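Long-range contacts in ZmpA Glycopeptidase (Clostridium perfringens, PDB 6XSX), which is a glycopeptidase of the M60 metalloprotease family, represented here by its catalytic module, and probably hydrolyses glycosylated protein substrates: residues 27-32 with 129-134; 72-77 with 122-127. One frame throughout, in Å; residues are numbered along the deposited sequence.

Contact 1 of 2, residues 27-32 with 129-134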
loop_
_atom_site.group_PDB
_atom_site.type_symbol
_atom_site.label_atom_id
_atom_site.label_comp_id
_atom_site.label_asym_id
_atom_site.label_seq_id
_atom_site.Cartn_x
_atom_site.Cartn_y
_atom_site.Cartn_z
ATOM N N LEU A 27 -22.028 21.766 4.807
ATOM C CA LEU A 27 -20.680 21.268 4.571
ATOM C C LEU A 27 -19.748 21.641 5.724
ATOM O O LEU A 27 -19.637 22.809 6.106
ATOM C CB LEU A 27 -20.145 21.790 3.231
ATOM C CG LEU A 27 -20.897 21.347 1.968
ATOM C CD1 LEU A 27 -20.211 21.877 0.717
ATOM C CD2 LEU A 27 -21.018 19.829 1.871
ATOM N N GLN A 28 -19.067 20.615 6.253
ATOM C CA GLN A 28 -18.013 20.782 7.235
ATOM C C GLN A 28 -16.896 21.595 6.583
ATOM O O GLN A 28 -16.688 21.493 5.373
ATOM C CB GLN A 28 -17.538 19.394 7.681
ATOM C CG GLN A 28 -16.538 19.406 8.836
ATOM C CD GLN A 28 -15.924 18.046 9.090
ATOM O OE1 GLN A 28 -16.233 17.060 8.417
ATOM N NE2 GLN A 28 -15.024 17.980 10.061
ATOM N N SER A 29 -16.228 22.441 7.378
ATOM C CA SER A 29 -15.020 23.130 6.942
ATOM C C SER A 29 -13.824 22.226 7.223
ATOM O O SER A 29 -13.333 22.187 8.342
ATOM C CB SER A 29 -14.870 24.471 7.652
ATOM O OG SER A 29 -16.036 25.264 7.489
ATOM N N ARG A 30 -13.342 21.529 6.192
ATOM C CA ARG A 30 -12.540 20.331 6.397
ATOM C C ARG A 30 -11.054 20.598 6.181
ATOM O O ARG A 30 -10.233 19.702 6.377
ATOM C CB ARG A 30 -13.043 19.198 5.497
ATOM C CG ARG A 30 -14.307 18.534 6.020
ATOM C CD ARG A 30 -14.812 17.395 5.153
ATOM N NE ARG A 30 -13.889 16.289 4.945
ATOM C CZ ARG A 30 -13.783 15.213 5.720
ATOM N NH1 ARG A 30 -14.532 15.081 6.802
ATOM N NH2 ARG A 30 -12.921 14.263 5.406
ATOM N N GLY A 31 -10.715 21.824 5.765
ATOM C CA GLY A 31 -9.320 22.200 5.608
ATOM C C GLY A 31 -8.758 21.727 4.272
ATOM O O GLY A 31 -9.406 20.972 3.551
ATOM N N ASN A 32 -7.551 22.195 3.944
ATOM C CA ASN A 32 -6.979 21.945 2.633
ATOM C C ASN A 32 -6.204 20.633 2.682
ATOM O O ASN A 32 -5.128 20.572 3.266
ATOM C CB ASN A 32 -6.062 23.089 2.208
ATOM C CG ASN A 32 -5.519 22.866 0.816
ATOM O OD1 ASN A 32 -5.153 21.750 0.462
ATOM N ND2 ASN A 32 -5.498 23.914 0.011
ATOM N N GLU A 129 -12.044 28.737 11.039
ATOM C CA GLU A 129 -11.550 30.086 11.266
ATOM C C GLU A 129 -11.591 30.878 9.957
ATOM O O GLU A 129 -11.934 32.052 9.968
ATOM C CB GLU A 129 -10.177 30.065 11.941
ATOM N N GLU A 130 -11.279 30.218 8.830
ATOM C CA GLU A 130 -11.229 30.866 7.524
ATOM C C GLU A 130 -12.629 31.164 6.985
ATOM O O GLU A 130 -12.847 32.198 6.360
ATOM C CB GLU A 130 -10.506 29.978 6.507
ATOM C CG GLU A 130 -8.997 29.989 6.658
ATOM C CD GLU A 130 -8.262 28.981 5.792
ATOM O OE1 GLU A 130 -8.889 28.001 5.339
ATOM O OE2 GLU A 130 -7.064 29.177 5.580
ATOM N N GLN A 131 -13.573 30.244 7.207
ATOM C CA GLN A 131 -14.804 30.233 6.430
ATOM C C GLN A 131 -15.980 30.764 7.248
ATOM O O GLN A 131 -16.968 31.221 6.677
ATOM C CB GLN A 131 -15.048 28.825 5.883
ATOM C CG GLN A 131 -16.260 28.698 4.969
ATOM C CD GLN A 131 -16.262 27.335 4.325
ATOM O OE1 GLN A 131 -16.441 26.312 4.990
ATOM N NE2 GLN A 131 -16.034 27.311 3.022
ATOM N N GLY A 132 -15.874 30.709 8.580
ATOM C CA GLY A 132 -17.003 31.074 9.418
ATOM C C GLY A 132 -18.026 29.939 9.461
ATOM O O GLY A 132 -17.650 28.775 9.612
ATOM N N ARG A 133 -19.315 30.275 9.310
ATOM C CA ARG A 133 -20.349 29.262 9.465
ATOM C C ARG A 133 -20.266 28.272 8.300
ATOM O O ARG A 133 -19.799 28.615 7.211
ATOM C CB ARG A 133 -21.731 29.887 9.696
ATOM C CG ARG A 133 -22.380 30.454 8.442
ATOM C CD ARG A 133 -23.865 30.720 8.587
ATOM N NE ARG A 133 -24.386 31.276 7.349
ATOM C CZ ARG A 133 -24.483 32.576 7.082
ATOM N NH1 ARG A 133 -24.092 33.468 7.978
ATOM N NH2 ARG A 133 -24.973 32.979 5.918
ATOM N N LYS A 134 -20.684 27.029 8.561
ATOM C CA LYS A 134 -20.612 25.980 7.560
ATOM C C LYS A 134 -21.451 26.380 6.355
ATOM O O LYS A 134 -22.601 26.798 6.500
ATOM C CB LYS A 134 -21.156 24.663 8.115
ATOM C CG LYS A 134 -20.347 24.075 9.254
ATOM C CD LYS A 134 -20.946 22.811 9.814
ATOM C CE LYS A 134 -20.492 22.585 11.241
ATOM N NZ LYS A 134 -20.297 21.144 11.512
HETATM O O HOH W 1 -17.225 26.197 9.603
#
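Ser29 and Gln131 make the polar centre of a small surface contact between a loop and the end of a short helix with the turn that follows it, in the N-terminal β-sheet region of the M60 catalytic module. Residues 27-32 leave strand 24-26 on the way to helix 33-39, and residues 129-134 finish the short helix 128-131 and turn toward strand 136-140, the sheet neighbour of strand 24-26. One segment thus leaves, and the other leads into, a pair of neighbouring antiparallel strands, and only 217 Å² is buried between them.

The direct bond runs from Ser29 OG to Gln131 OE1, 2.7 Å away. The hydroxyl meets the amide oxygen from slightly outside its plane, tilted 18°, at a C=O...donor angle of 142°. Gln131 can span the gap because CG stands anti to its backbone N (chi1 -176°) and the chain stays extended beyond it, carrying the amide from the helix end to the loop. A long amide suits this buried place, since NE2 is engaged too, donating to Pro72 O. Serine is short enough to offer its hydroxyl close to the backbone.

Gly132, the first residue past the helix, takes a positive phi, a conformation that glycine adopts readily. The turn sets its carbonyl near Ser29, where a water donates to Gly132 O and to Ser29 OG, 2.6 Å from each. Ser29 OG thus gives one bond to Gln131 and receives one from the water. Arg133, pointing away from the contact, forms a salt bridge with Asp66.

At the strand end of the contact Lys134 supplies aliphatic chain rather than charge, its methylenes running past the Leu27 carbonyl, with Lys134 CB 3.1 Å from Leu27 O.

Contact 2 of 2, residues 72-77 with 122-127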
loop_
_atom_site.group_PDB
_atom_site.type_symbol
_atom_site.label_atom_id
_atom_site.label_comp_id
_atom_site.label_asym_id
_atom_site.label_seq_id
_atom_site.Cartn_x
_atom_site.Cartn_y
_atom_site.Cartn_z
ATOM N N PRO A 72 -14.874 32.467 1.948
ATOM C CA PRO A 72 -14.640 31.534 0.844
ATOM C C PRO A 72 -15.741 30.481 0.681
ATOM O O PRO A 72 -16.383 30.069 1.644
ATOM C CB PRO A 72 -13.255 30.948 1.150
ATOM C CG PRO A 72 -13.098 31.122 2.652
ATOM C CD PRO A 72 -13.820 32.413 2.979
ATOM N N THR A 73 -15.967 30.082 -0.571
ATOM C CA THR A 73 -17.059 29.202 -0.944
ATOM C C THR A 73 -16.504 27.815 -1.250
ATOM O O THR A 73 -15.381 27.697 -1.749
ATOM C CB THR A 73 -17.769 29.726 -2.196
ATOM O OG1 THR A 73 -16.804 29.895 -3.240
ATOM C CG2 THR A 73 -18.522 31.016 -1.943
ATOM N N PRO A 74 -17.283 26.740 -0.976
ATOM C CA PRO A 74 -16.904 25.383 -1.371
ATOM C C PRO A 74 -16.933 25.272 -2.894
ATOM O O PRO A 74 -17.409 26.176 -3.584
ATOM C CB PRO A 74 -18.006 24.495 -0.769
ATOM C CG PRO A 74 -19.203 25.430 -0.617
ATOM C CD PRO A 74 -18.595 26.781 -0.307
ATOM N N LYS A 75 -16.402 24.151 -3.386
ATOM C CA LYS A 75 -16.320 23.851 -4.803
ATOM C C LYS A 75 -17.111 22.574 -5.091
ATOM O O LYS A 75 -17.307 21.732 -4.208
ATOM C CB LYS A 75 -14.842 23.749 -5.200
ATOM C CG LYS A 75 -14.119 25.093 -5.162
ATOM C CD LYS A 75 -12.681 25.076 -4.686
ATOM C CE LYS A 75 -12.135 26.456 -4.361
ATOM N NZ LYS A 75 -12.556 27.499 -5.334
ATOM N N LEU A 76 -17.587 22.468 -6.334
ATOM C CA LEU A 76 -18.118 21.220 -6.846
ATOM C C LEU A 76 -17.012 20.535 -7.646
ATOM O O LEU A 76 -16.208 21.211 -8.302
ATOM C CB LEU A 76 -19.295 21.564 -7.762
ATOM C CG LEU A 76 -20.547 20.708 -7.620
ATOM C CD1 LEU A 76 -21.045 20.699 -6.179
ATOM C CD2 LEU A 76 -21.637 21.237 -8.549
ATOM N N VAL A 77 -16.970 19.198 -7.546
ATOM C CA VAL A 77 -16.132 18.380 -8.403
ATOM C C VAL A 77 -17.054 17.559 -9.303
ATOM O O VAL A 77 -17.912 16.827 -8.807
ATOM C CB VAL A 77 -15.167 17.492 -7.586
ATOM C CG1 VAL A 77 -14.336 16.572 -8.479
ATOM C CG2 VAL A 77 -14.253 18.327 -6.684
ATOM N N THR A 122 -18.425 17.265 -3.424
ATOM C CA THR A 122 -18.058 18.570 -2.906
ATOM C C THR A 122 -16.623 18.521 -2.395
ATOM O O THR A 122 -16.143 17.485 -1.921
ATOM C CB THR A 122 -19.009 19.064 -1.802
ATOM O OG1 THR A 122 -18.878 18.235 -0.648
ATOM C CG2 THR A 122 -20.461 19.072 -2.227
ATOM N N SER A 123 -15.965 19.675 -2.519
ATOM C CA SER A 123 -14.667 19.927 -1.929
ATOM C C SER A 123 -14.771 21.252 -1.186
ATOM O O SER A 123 -15.209 22.245 -1.775
ATOM C CB SER A 123 -13.613 19.983 -2.996
ATOM O OG SER A 123 -12.380 20.405 -2.443
ATOM N N ASN A 124 -14.414 21.242 0.105
ATOM C CA ASN A 124 -14.520 22.439 0.921
ATOM C C ASN A 124 -13.216 22.639 1.683
ATOM O O ASN A 124 -13.166 22.413 2.891
ATOM C CB ASN A 124 -15.709 22.389 1.882
ATOM C CG ASN A 124 -16.012 23.744 2.486
ATOM O OD1 ASN A 124 -15.760 24.771 1.859
ATOM N ND2 ASN A 124 -16.526 23.757 3.704
ATOM N N PRO A 125 -12.131 23.079 1.003
ATOM C CA PRO A 125 -10.784 23.019 1.577
ATOM C C PRO A 125 -10.415 24.236 2.431
ATOM O O PRO A 125 -9.376 24.862 2.224
ATOM C CB PRO A 125 -9.937 22.865 0.298
ATOM C CG PRO A 125 -10.665 23.750 -0.707
ATOM C CD PRO A 125 -12.139 23.629 -0.361
ATOM N N TYR A 126 -11.275 24.556 3.405
ATOM C CA TYR A 126 -11.089 25.708 4.274
ATOM C C TYR A 126 -11.354 25.309 5.720
ATOM O O TYR A 126 -12.111 24.377 5.990
ATOM C CB TYR A 126 -12.016 26.857 3.854
ATOM C CG TYR A 126 -11.815 27.286 2.424
ATOM C CD1 TYR A 126 -10.748 28.099 2.063
ATOM C CD2 TYR A 126 -12.673 26.850 1.426
ATOM C CE1 TYR A 126 -10.545 28.483 0.745
ATOM C CE2 TYR A 126 -12.476 27.212 0.104
ATOM C CZ TYR A 126 -11.410 28.026 -0.236
ATOM O OH TYR A 126 -11.228 28.373 -1.541
ATOM N N THR A 127 -10.747 26.056 6.642
ATOM C CA THR A 127 -10.956 25.846 8.067
ATOM C C THR A 127 -12.130 26.693 8.556
ATOM O O THR A 127 -12.525 27.663 7.907
ATOM C CB THR A 127 -9.694 26.216 8.851
ATOM O OG1 THR A 127 -9.576 27.638 8.796
ATOM C CG2 THR A 127 -8.440 25.561 8.305
HETATM O O HOH W 2 -13.336 28.916 -2.945
#
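Lys75 and Ser123 form an antiparallel hydrogen-bonded pair at the ends of strands 75-80 and 117-123. Lys75 N reaches Ser123 O at 2.8 Å and Ser123 N reaches Lys75 O at 3.0 Å, both nearly straight at hydrogen (171° and 175°). The next pair, Leu76 with Thr122, is non-hydrogen-bonded; there Thr122 CA lies 3.5 Å from Lys75 O, a CA-H...O contact.

Past the strands, one water joins the diverging chains: it donates to Thr73 O, accepts from Lys75 NZ and bonds Tyr126 OH at 2.6 Å. The lysine chain, bent at chi2 and chi4, crosses the tyrosine at about a right angle, bringing Lys75 CE within 3.5 Å of Tyr126 OH.

Tyr126 suits this place by pairing a polar tip with a broad apolar face. Pro72 CB sits over the ring centre in a CH-pi contact, 3.7 Å from the centroid, while Pro74 CB packs 3.5 Å from Asn124 OD1, which accepts from Gln131 NE2 as ND2 donates to Gln28 O.

On the sheet face bearing Leu76 and Thr122, Leu76 packs on strand 60-66 and Thr122 on strand 49-56. Strands 88-91 and 49-56 flank the pair within the mixed sheet, and helix 128-131 follows Thr127, its N-cap.

How the contacts relate
Contact 2 is nested within the chain loop that contact 1 closes, and their centres lie about 8 Å apart. Strand 117-123 runs on into helix 128-131, so one stretch of chain supplies a side to each. Contact 2 is partly buried and continues a β-sheet through paired backbone bonds and apolar packing; contact 1, on the surface, has a single direct side-chain bond and lysine methylenes laid past a carbonyl. Each also contains a bridging water. Asn124 of contact 2 ties them together, its one buried amide serving both segments of contact 1, and Ser29 CB packs against Tyr126 O nearby.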